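Local atomic coordinates of 3-hydroxy-3-methylglutaryl-CoA lyase (Acinetobacter baumannii, PDB entry 6NDS), a protein that belongs to the HMGL-like family of TIM-barrel proteins and binds coenzyme A and a zinc ion. Residues A[70-75]-A[100-105]; A[97-100]-A[106-109]; A[128-133]-A[175-180]. All coordinates share one frame; numbering follows the deposited sequence.

The three contacts follow one another round one flank of the eight-stranded barrel, all within the HMGL-like region. Contact 1 sets helix 71-77 against the end of helix 93-101 and the loop beyond it; contact 2 packs that same helix onto strand 106-112. They share V100, their centres lie about 8 Å apart, and the N of A104 probably bonds to the O of A99 (3.0 Å). Contact 3, later in the chain, joins helix 126-140 to the turn after helix 164-176. Its centre is about 13 Å from that of contact 2, which it touches through L109, and about 22 Å from that of contact 1. All three lie on the coenzyme A side; only contact 2 involves a barrel strand.

Contact 1: A[70-75]-A[100-105]; sequences DGEEVF and VEANAN
The ring of F75 meets the loop 102-105 obliquely. Its CE1 lies 3.7 Å from CB of A104, and CD1 rests near CA of the same alanine. In the plane of the ring, at its edge, is the carbonyl O of G71, one helical turn back, and F59 meets the ring with the two planes inclined at about 50°. The base of the side chain does the rest of the work: CB of F75 sits 3.8 Å from CB of A102 and 3.7 Å from the carbonyl O of A102. While CB meets A102, a chi1 of -86° directs the ring on to A104. A102 also faces E72, whose CA is 4.4 Å from the A102 CB. At the outer margin a water donates to the carbonyl O of E101 (3.0 Å) and, weakly, to OE2 of E72. Helix 93-101 ends here in a Schellman motif: N103 has positive phi, and its N bonds to the O of V100. R80 gathers the carbonyls of F75 and N103, with a weaker bond to that of A102. No direct hydrogen bond crosses between 70-75 and 100-105; the small alanine side chains are consistent with the close approach of helix and loop, and cohesion rests on apolar packing, supplemented by R80 and the bridging water at the outer margin.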
loop_
_atom_site.group_PDB
_atom_site.type_symbol
_atom_site.label_atom_id
_atom_site.label_comp_id
_atom_site.label_asym_id
_atom_site.label_seq_id
_atom_site.Cartn_x
_atom_site.Cartn_y
_atom_site.Cartn_z
ATOM N N ASP A 70 26.312 9.402 15.845
ATOM C CA ASP A 70 26.117 10.231 17.028
ATOM C C ASP A 70 25.157 9.598 18.027
ATOM O O ASP A 70 24.549 10.312 18.829
ATOM C CB ASP A 70 25.614 11.619 16.621
ATOM C CG ASP A 70 24.338 11.565 15.795
ATOM O OD1 ASP A 70 23.894 10.457 15.415
ATOM O OD2 ASP A 70 23.761 12.640 15.520
ATOM N N GLY A 71 25.016 8.265 18.006
ATOM C CA GLY A 71 24.023 7.621 18.855
ATOM C C GLY A 71 24.188 7.933 20.333
ATOM O O GLY A 71 23.202 8.139 21.046
ATOM N N GLU A 72 25.430 7.967 20.821
ATOM C CA GLU A 72 25.624 8.253 22.239
ATOM C C GLU A 72 25.083 9.629 22.603
ATOM O O GLU A 72 24.390 9.783 23.614
ATOM C CB GLU A 72 27.102 8.152 22.617
ATOM C CG GLU A 72 27.345 8.504 24.078
ATOM C CD GLU A 72 28.481 7.715 24.685
ATOM O OE1 GLU A 72 29.292 7.161 23.913
ATOM O OE2 GLU A 72 28.560 7.644 25.931
ATOM N N GLU A 73 25.374 10.640 21.784
ATOM C CA GLU A 73 24.909 11.982 22.118
ATOM C C GLU A 73 23.400 12.096 21.953
ATOM O O GLU A 73 22.747 12.806 22.723
ATOM C CB GLU A 73 25.644 13.025 21.272
ATOM C CG GLU A 73 25.254 14.483 21.566
ATOM C CD GLU A 73 25.491 14.905 23.017
ATOM O OE1 GLU A 73 26.311 14.276 23.714
ATOM O OE2 GLU A 73 24.857 15.883 23.462
ATOM N N VAL A 74 22.824 11.381 20.984
ATOM C CA VAL A 74 21.368 11.397 20.853
ATOM C C VAL A 74 20.717 10.825 22.108
ATOM O O VAL A 74 19.790 11.422 22.681
ATOM C CB VAL A 74 20.934 10.641 19.588
ATOM C CG1 VAL A 74 19.427 10.483 19.585
ATOM C CG2 VAL A 74 21.400 11.403 18.340
ATOM N N PHE A 75 21.191 9.656 22.559
ATOM C CA PHE A 75 20.609 9.035 23.744
ATOM C C PHE A 75 20.849 9.872 24.990
ATOM O O PHE A 75 20.015 9.864 25.900
ATOM C CB PHE A 75 21.162 7.621 23.948
ATOM C CG PHE A 75 20.411 6.553 23.181
ATOM C CD1 PHE A 75 19.456 5.759 23.814
ATOM C CD2 PHE A 75 20.652 6.355 21.833
ATOM C CE1 PHE A 75 18.758 4.780 23.103
ATOM C CE2 PHE A 75 19.964 5.374 21.117
ATOM C CZ PHE A 75 19.020 4.591 21.751
ATOM N N VAL A 100 24.609 0.518 26.814
ATOM C CA VAL A 100 24.398 0.562 28.258
ATOM C C VAL A 100 24.986 1.839 28.845
ATOM O O VAL A 100 24.376 2.476 29.715
ATOM C CB VAL A 100 24.981 -0.699 28.921
ATOM C CG1 VAL A 100 25.023 -0.534 30.434
ATOM C CG2 VAL A 100 24.154 -1.922 28.534
ATOM N N GLU A 101 26.177 2.239 28.381
ATOM C CA GLU A 101 26.751 3.508 28.826
ATOM C C GLU A 101 25.845 4.689 28.489
ATOM O O GLU A 101 25.803 5.673 29.237
ATOM C CB GLU A 101 28.132 3.715 28.200
ATOM N N ALA A 102 25.128 4.618 27.375
ATOM C CA ALA A 102 24.192 5.669 26.986
ATOM C C ALA A 102 22.808 5.485 27.599
ATOM O O ALA A 102 21.899 6.269 27.297
ATOM C CB ALA A 102 24.087 5.733 25.458
ATOM N N ASN A 103 22.633 4.475 28.451
ATOM C CA ASN A 103 21.368 4.206 29.133
ATOM C C ASN A 103 20.229 3.979 28.143
ATOM O O ASN A 103 19.107 4.459 28.333
ATOM C CB ASN A 103 21.006 5.316 30.124
ATOM C CG ASN A 103 19.858 4.918 31.033
ATOM O OD1 ASN A 103 19.714 3.743 31.383
ATOM N ND2 ASN A 103 19.018 5.883 31.391
ATOM N N ALA A 104 20.509 3.239 27.076
ATOM C CA ALA A 104 19.408 2.688 26.299
ATOM C C ALA A 104 18.557 1.808 27.210
ATOM O O ALA A 104 19.084 1.091 28.069
ATOM C CB ALA A 104 19.938 1.885 25.112
ATOM N N ASN A 105 17.228 1.910 27.074
ATOM C CA ASN A 105 16.354 1.117 27.936
ATOM C C ASN A 105 16.293 -0.333 27.492
ATOM O O ASN A 105 15.988 -1.217 28.303
ATOM C CB ASN A 105 14.923 1.657 27.946
ATOM C CG ASN A 105 14.816 3.089 28.452
ATOM O OD1 ASN A 105 14.007 3.865 27.937
ATOM N ND2 ASN A 105 15.607 3.443 29.474
HETATM O O HOH W 1 27.078 8.323 28.983
#

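Contact 2: A[97-100]-A[106-109]; sequences LRAV and ELNL. With COA (coenzyme A), chain B.
A beta-alpha-beta unit of the TIM barrel, strand 85-90, helix 93-101 and strand 106-112, supplies this contact, and its helix also carries R98 of the coenzyme A pocket. The helix meets the strand through three apolar side chains. L107 points from the strand toward the helix and divides its two methyls: CD1 lies 3.9 Å from CB of A99, while CD2 comes within 4.2 Å of CG2 of V100. CG of L107 also rests 4.0 Å from the A99 CB, and the alanine methyl thus lies against the CG-CD1 branch of the leucine. The first torsion of L107, -85°, places CG beside the backbone N and opposite the carbonyl carbon, and the branch spreads across the helix surface from there. R98 takes another direction, toward the ligand. Its chain bends at chi3 (58°), and NH1 reaches N1A of the adenine, which lies at the edge of the guanidinium near its plane. The bond is short, 2.7 Å, but weak in geometry, with an N-H...N angle of 127°. NH1 also donates to the carbonyl O of V60, which would steady the guanidinium beside the base. On the barrel side, E106 and N108 pair through their backbones with G88 of strand 85-90, and L107 with Q145 and N147 of strand 145-151. L140 of helix 126-140 touches L97, V100 and L107, linking that helix to this helix and strand.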
loop_
_atom_site.group_PDB
_atom_site.type_symbol
_atom_site.label_atom_id
_atom_site.label_comp_id
_atom_site.label_asym_id
_atom_site.label_seq_id
_atom_site.Cartn_x
_atom_site.Cartn_y
_atom_site.Cartn_z
ATOM N N LEU A 97 27.843 -2.549 24.920
ATOM C CA LEU A 97 28.463 -1.810 26.015
ATOM C C LEU A 97 28.283 -0.308 25.835
ATOM O O LEU A 97 28.045 0.412 26.812
ATOM C CB LEU A 97 29.944 -2.176 26.120
ATOM C CG LEU A 97 30.165 -3.609 26.601
ATOM C CD1 LEU A 97 31.632 -4.003 26.549
ATOM C CD2 LEU A 97 29.612 -3.781 28.007
ATOM N N ARG A 98 28.390 0.176 24.592
ATOM C CA ARG A 98 28.110 1.581 24.299
ATOM C C ARG A 98 26.673 1.932 24.654
ATOM O O ARG A 98 26.409 2.984 25.246
ATOM C CB ARG A 98 28.356 1.884 22.814
ATOM C CG ARG A 98 29.815 1.878 22.331
ATOM C CD ARG A 98 29.873 1.998 20.796
ATOM N NE ARG A 98 29.210 3.212 20.307
ATOM C CZ ARG A 98 28.708 3.368 19.081
ATOM N NH1 ARG A 98 28.771 2.383 18.196
ATOM N NH2 ARG A 98 28.129 4.515 18.741
ATOM N N ALA A 99 25.729 1.059 24.288
ATOM C CA ALA A 99 24.318 1.340 24.529
ATOM C C ALA A 99 24.013 1.412 26.020
ATOM O O ALA A 99 23.231 2.265 26.459
ATOM C CB ALA A 99 23.450 0.274 23.851
ATOM N N VAL A 100 24.609 0.518 26.814
ATOM C CA VAL A 100 24.398 0.562 28.258
ATOM C C VAL A 100 24.986 1.839 28.845
ATOM O O VAL A 100 24.376 2.476 29.715
ATOM C CB VAL A 100 24.981 -0.699 28.921
ATOM C CG1 VAL A 100 25.023 -0.534 30.434
ATOM C CG2 VAL A 100 24.154 -1.922 28.534
ATOM N N GLU A 106 16.526 -0.578 26.210
ATOM C CA GLU A 106 16.418 -1.908 25.634
ATOM C C GLU A 106 17.425 -2.032 24.504
ATOM O O GLU A 106 17.610 -1.097 23.719
ATOM C CB GLU A 106 14.997 -2.162 25.128
ATOM C CG GLU A 106 14.736 -3.548 24.556
ATOM C CD GLU A 106 13.234 -3.807 24.385
ATOM O OE1 GLU A 106 12.705 -3.600 23.268
ATOM O OE2 GLU A 106 12.581 -4.195 25.379
ATOM N N LEU A 107 18.090 -3.179 24.448
ATOM C CA LEU A 107 19.061 -3.476 23.409
ATOM C C LEU A 107 18.418 -4.425 22.407
ATOM O O LEU A 107 18.013 -5.533 22.775
ATOM C CB LEU A 107 20.320 -4.097 24.017
ATOM C CG LEU A 107 21.390 -3.134 24.548
ATOM C CD1 LEU A 107 20.845 -2.094 25.501
ATOM C CD2 LEU A 107 22.512 -3.945 25.206
ATOM N N ASN A 108 18.329 -3.985 21.153
ATOM C CA ASN A 108 17.760 -4.771 20.056
ATOM C C ASN A 108 18.904 -5.434 19.294
ATOM O O ASN A 108 19.589 -4.793 18.491
ATOM C CB ASN A 108 16.925 -3.889 19.139
ATOM C CG ASN A 108 16.333 -4.655 17.987
ATOM O OD1 ASN A 108 16.173 -5.875 18.064
ATOM N ND2 ASN A 108 16.003 -3.947 16.900
ATOM N N LEU A 109 19.109 -6.722 19.566
ATOM C CA LEU A 109 20.128 -7.511 18.884
ATOM C C LEU A 109 19.612 -7.914 17.510
ATOM O O LEU A 109 18.448 -8.279 17.363
ATOM C CB LEU A 109 20.466 -8.770 19.687
ATOM C CG LEU A 109 20.545 -8.719 21.217
ATOM C CD1 LEU A 109 21.102 -10.026 21.763
ATOM C CD2 LEU A 109 21.386 -7.567 21.688
HETATM N N1A COA B . 30.244 0.323 17.269
HETATM C C2A COA B . 31.309 1.077 16.961
HETATM N N3A COA B . 32.536 0.700 16.602
HETATM C C4A COA B . 32.625 -0.639 16.563
HETATM C C5A COA B . 31.624 -1.546 16.840
HETATM C C6A COA B . 30.369 -1.028 17.211
HETATM N N6A COA B . 29.321 -1.787 17.515
HETATM N N7A COA B . 32.097 -2.844 16.694
HETATM C C8A COA B . 33.352 -2.701 16.334
HETATM N N9A COA B . 33.729 -1.384 16.238
HETATM C C1B COA B . 35.050 -0.851 15.893
HETATM C C2B COA B . 36.182 -1.344 16.793
HETATM O O2B COA B . 36.278 -0.687 18.038
HETATM C C3B COA B . 37.370 -1.115 15.864
HETATM O O3B COA B . 37.636 0.278 15.726
HETATM P P3B COA B . 39.139 0.515 15.174
HETATM O O7A COA B . 39.107 0.395 13.660
HETATM O O8A COA B . 39.990 -0.567 15.812
HETATM O O9A COA B . 39.546 1.902 15.633
HETATM C C4B COA B . 36.787 -1.714 14.596
HETATM O O4B COA B . 35.406 -1.255 14.589
HETATM C C5B COA B . 36.782 -3.219 14.649
HETATM O O5B COA B . 36.258 -3.738 13.418
HETATM P P1A COA B . 35.719 -5.242 13.444
HETATM O O1A COA B . 35.436 -5.663 14.847
HETATM O O2A COA B . 36.570 -6.099 12.566
HETATM O O3A COA B . 34.310 -4.984 12.730
HETATM P P2A COA B . 33.926 -4.644 11.218
HETATM O O4A COA B . 34.068 -5.886 10.403
HETATM O O5A COA B . 34.626 -3.403 10.772
HETATM O O6A COA B . 32.376 -4.279 11.414
HETATM C CBP COA B . 30.270 -4.466 12.525
HETATM C CCP COA B . 31.492 -5.240 12.043
HETATM C CDP COA B . 29.198 -5.433 13.037
HETATM C CEP COA B . 30.688 -3.532 13.667
HETATM C CAP COA B . 29.741 -3.655 11.339
HETATM O OAP COA B . 29.572 -4.522 10.227
HETATM C C9P COA B . 28.420 -2.959 11.622
HETATM O O9P COA B . 28.373 -1.993 12.378
HETATM N N8P COA B . 27.354 -3.443 11.004
HETATM C C7P COA B . 26.001 -2.969 11.263
HETATM C C6P COA B . 25.443 -2.224 10.077
HETATM C C5P COA B . 23.986 -1.866 10.272
HETATM O O5P COA B . 23.606 -1.311 11.302
HETATM N N4P COA B . 23.155 -2.175 9.269
HETATM C C3P COA B . 21.763 -1.754 9.202
HETATM C C2P COA B . 20.955 -2.249 10.377
HETATM S S1P COA B . 21.101 -4.041 10.594
#

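Contact 3: A[128-133]-A[175-180]; sequences QSFAGF and LKLGIH
L177 carries this contact with a single methyl, CD1, which meets both F130 and F133. It approaches the F130 ring at its edge, near the ring plane, 4.0 Å from CD1 and 4.1 Å from CE1. The same methyl lies 4.0 Å from CB of F133, touching that residue at its base while its ring lies farther from L177. An extended outer torsion in L177 (chi2 -175°) carries CD1 out to the pair of phenylalanines. The two rings are also close to each other: CD2 of F133 stands 3.9 Å above one face of F130, displaced from the ring centre. F133 has the carbonyl O of S129, one turn earlier in the helix, 3.2 Å over a face of its own ring, likewise off-centre. Further out, F130 stacks with H173 and meets the ring of Y174, both on helix 164-176, while F133 packs on L109 of strand 106-112. L177 itself stands just past the end of helix 164-176, held by a Schellman motif in which G178, at positive phi, bonds from its N to the O of L175 (2.8 Å). Between 128-133 and 175-180 no hydrogen bond or salt bridge forms; helix 126-140 is joined to the turn that ends helix 164-176 by dispersion between a leucine methyl and two phenylalanines.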
loop_
_atom_site.group_PDB
_atom_site.type_symbol
_atom_site.label_atom_id
_atom_site.label_comp_id
_atom_site.label_asym_id
_atom_site.label_seq_id
_atom_site.Cartn_x
_atom_site.Cartn_y
_atom_site.Cartn_z
ATOM N N GLN A 128 28.797 -16.479 14.381
ATOM C CA GLN A 128 29.580 -15.435 15.035
ATOM C C GLN A 128 28.680 -14.391 15.675
ATOM O O GLN A 128 28.986 -13.890 16.761
ATOM C CB GLN A 128 30.534 -14.779 14.040
ATOM C CG GLN A 128 31.652 -15.702 13.588
ATOM C CD GLN A 128 32.484 -15.127 12.458
ATOM O OE1 GLN A 128 31.955 -14.709 11.430
ATOM N NE2 GLN A 128 33.799 -15.113 12.643
ATOM N N SER A 129 27.569 -14.046 15.018
ATOM C CA SER A 129 26.619 -13.119 15.626
ATOM C C SER A 129 26.111 -13.666 16.954
ATOM O O SER A 129 26.071 -12.950 17.963
ATOM C CB SER A 129 25.456 -12.847 14.668
ATOM O OG SER A 129 25.820 -11.893 13.674
ATOM N N PHE A 130 25.748 -14.952 16.983
ATOM C CA PHE A 130 25.210 -15.509 18.219
ATOM C C PHE A 130 26.288 -15.711 19.275
ATOM O O PHE A 130 25.985 -15.655 20.475
ATOM C CB PHE A 130 24.453 -16.809 17.938
ATOM C CG PHE A 130 22.957 -16.632 17.956
ATOM C CD1 PHE A 130 22.281 -16.503 19.160
ATOM C CD2 PHE A 130 22.233 -16.560 16.777
ATOM C CE1 PHE A 130 20.910 -16.314 19.192
ATOM C CE2 PHE A 130 20.859 -16.370 16.802
ATOM C CZ PHE A 130 20.197 -16.252 18.009
ATOM N N ALA A 131 27.542 -15.937 18.867
ATOM C CA ALA A 131 28.630 -15.930 19.840
ATOM C C ALA A 131 28.724 -14.580 20.548
ATOM O O ALA A 131 28.942 -14.519 21.765
ATOM C CB ALA A 131 29.955 -16.278 19.160
ATOM N N GLY A 132 28.565 -13.485 19.803
ATOM C CA GLY A 132 28.536 -12.179 20.442
ATOM C C GLY A 132 27.330 -12.004 21.349
ATOM O O GLY A 132 27.449 -11.492 22.467
ATOM N N PHE A 133 26.161 -12.458 20.894
ATOM C CA PHE A 133 24.945 -12.328 21.694
ATOM C C PHE A 133 25.081 -13.067 23.018
ATOM O O PHE A 133 24.650 -12.569 24.066
ATOM C CB PHE A 133 23.745 -12.862 20.915
ATOM C CG PHE A 133 23.426 -12.092 19.652
ATOM C CD1 PHE A 133 23.993 -10.845 19.402
ATOM C CD2 PHE A 133 22.547 -12.616 18.722
ATOM C CE1 PHE A 133 23.691 -10.145 18.242
ATOM C CE2 PHE A 133 22.227 -11.910 17.559
ATOM C CZ PHE A 133 22.802 -10.680 17.322
ATOM N N LEU A 175 15.537 -17.613 22.387
ATOM C CA LEU A 175 14.845 -18.046 23.600
ATOM C C LEU A 175 15.788 -18.771 24.545
ATOM O O LEU A 175 15.690 -18.621 25.769
ATOM C CB LEU A 175 13.660 -18.947 23.246
ATOM C CG LEU A 175 12.274 -18.296 23.117
ATOM C CD1 LEU A 175 12.333 -16.987 22.388
ATOM C CD2 LEU A 175 11.306 -19.234 22.422
ATOM N N LYS A 176 16.705 -19.573 23.995
ATOM C CA LYS A 176 17.653 -20.305 24.833
ATOM C C LYS A 176 18.540 -19.357 25.630
ATOM O O LYS A 176 18.958 -19.687 26.748
ATOM C CB LYS A 176 18.501 -21.242 23.975
ATOM C CG LYS A 176 17.721 -22.399 23.374
ATOM C CD LYS A 176 18.634 -23.458 22.779
ATOM C CE LYS A 176 18.110 -23.960 21.439
ATOM N NZ LYS A 176 18.766 -23.250 20.300
ATOM N N LEU A 177 18.837 -18.185 25.077
ATOM C CA LEU A 177 19.558 -17.135 25.781
ATOM C C LEU A 177 18.669 -16.326 26.717
ATOM O O LEU A 177 19.151 -15.355 27.308
ATOM C CB LEU A 177 20.222 -16.191 24.774
ATOM C CG LEU A 177 21.340 -16.769 23.905
ATOM C CD1 LEU A 177 21.956 -15.664 23.056
ATOM C CD2 LEU A 177 22.386 -17.423 24.776
ATOM N N GLY A 178 17.396 -16.687 26.862
ATOM C CA GLY A 178 16.504 -15.944 27.727
ATOM C C GLY A 178 15.915 -14.705 27.091
ATOM O O GLY A 178 15.317 -13.883 27.798
ATOM N N ILE A 179 16.067 -14.542 25.783
ATOM C CA ILE A 179 15.528 -13.398 25.057
ATOM C C ILE A 179 14.211 -13.857 24.442
ATOM O O ILE A 179 14.193 -14.541 23.414
ATOM C CB ILE A 179 16.512 -12.884 24.005
ATOM C CG1 ILE A 179 17.810 -12.431 24.683
ATOM C CG2 ILE A 179 15.887 -11.734 23.188
ATOM C CD1 ILE A 179 18.950 -12.185 23.717
ATOM N N HIS A 180 13.097 -13.493 25.075
ATOM C CA HIS A 180 11.785 -13.938 24.629
ATOM C C HIS A 180 11.025 -12.875 23.850
ATOM O O HIS A 180 9.986 -13.188 23.261
ATOM C CB HIS A 180 10.937 -14.408 25.821
ATOM C CG HIS A 180 11.311 -15.770 26.328
ATOM N ND1 HIS A 180 10.481 -16.865 26.199
ATOM C CD2 HIS A 180 12.425 -16.214 26.958
ATOM C CE1 HIS A 180 11.068 -17.924 26.729
ATOM N NE2 HIS A 180 12.248 -17.556 27.198
#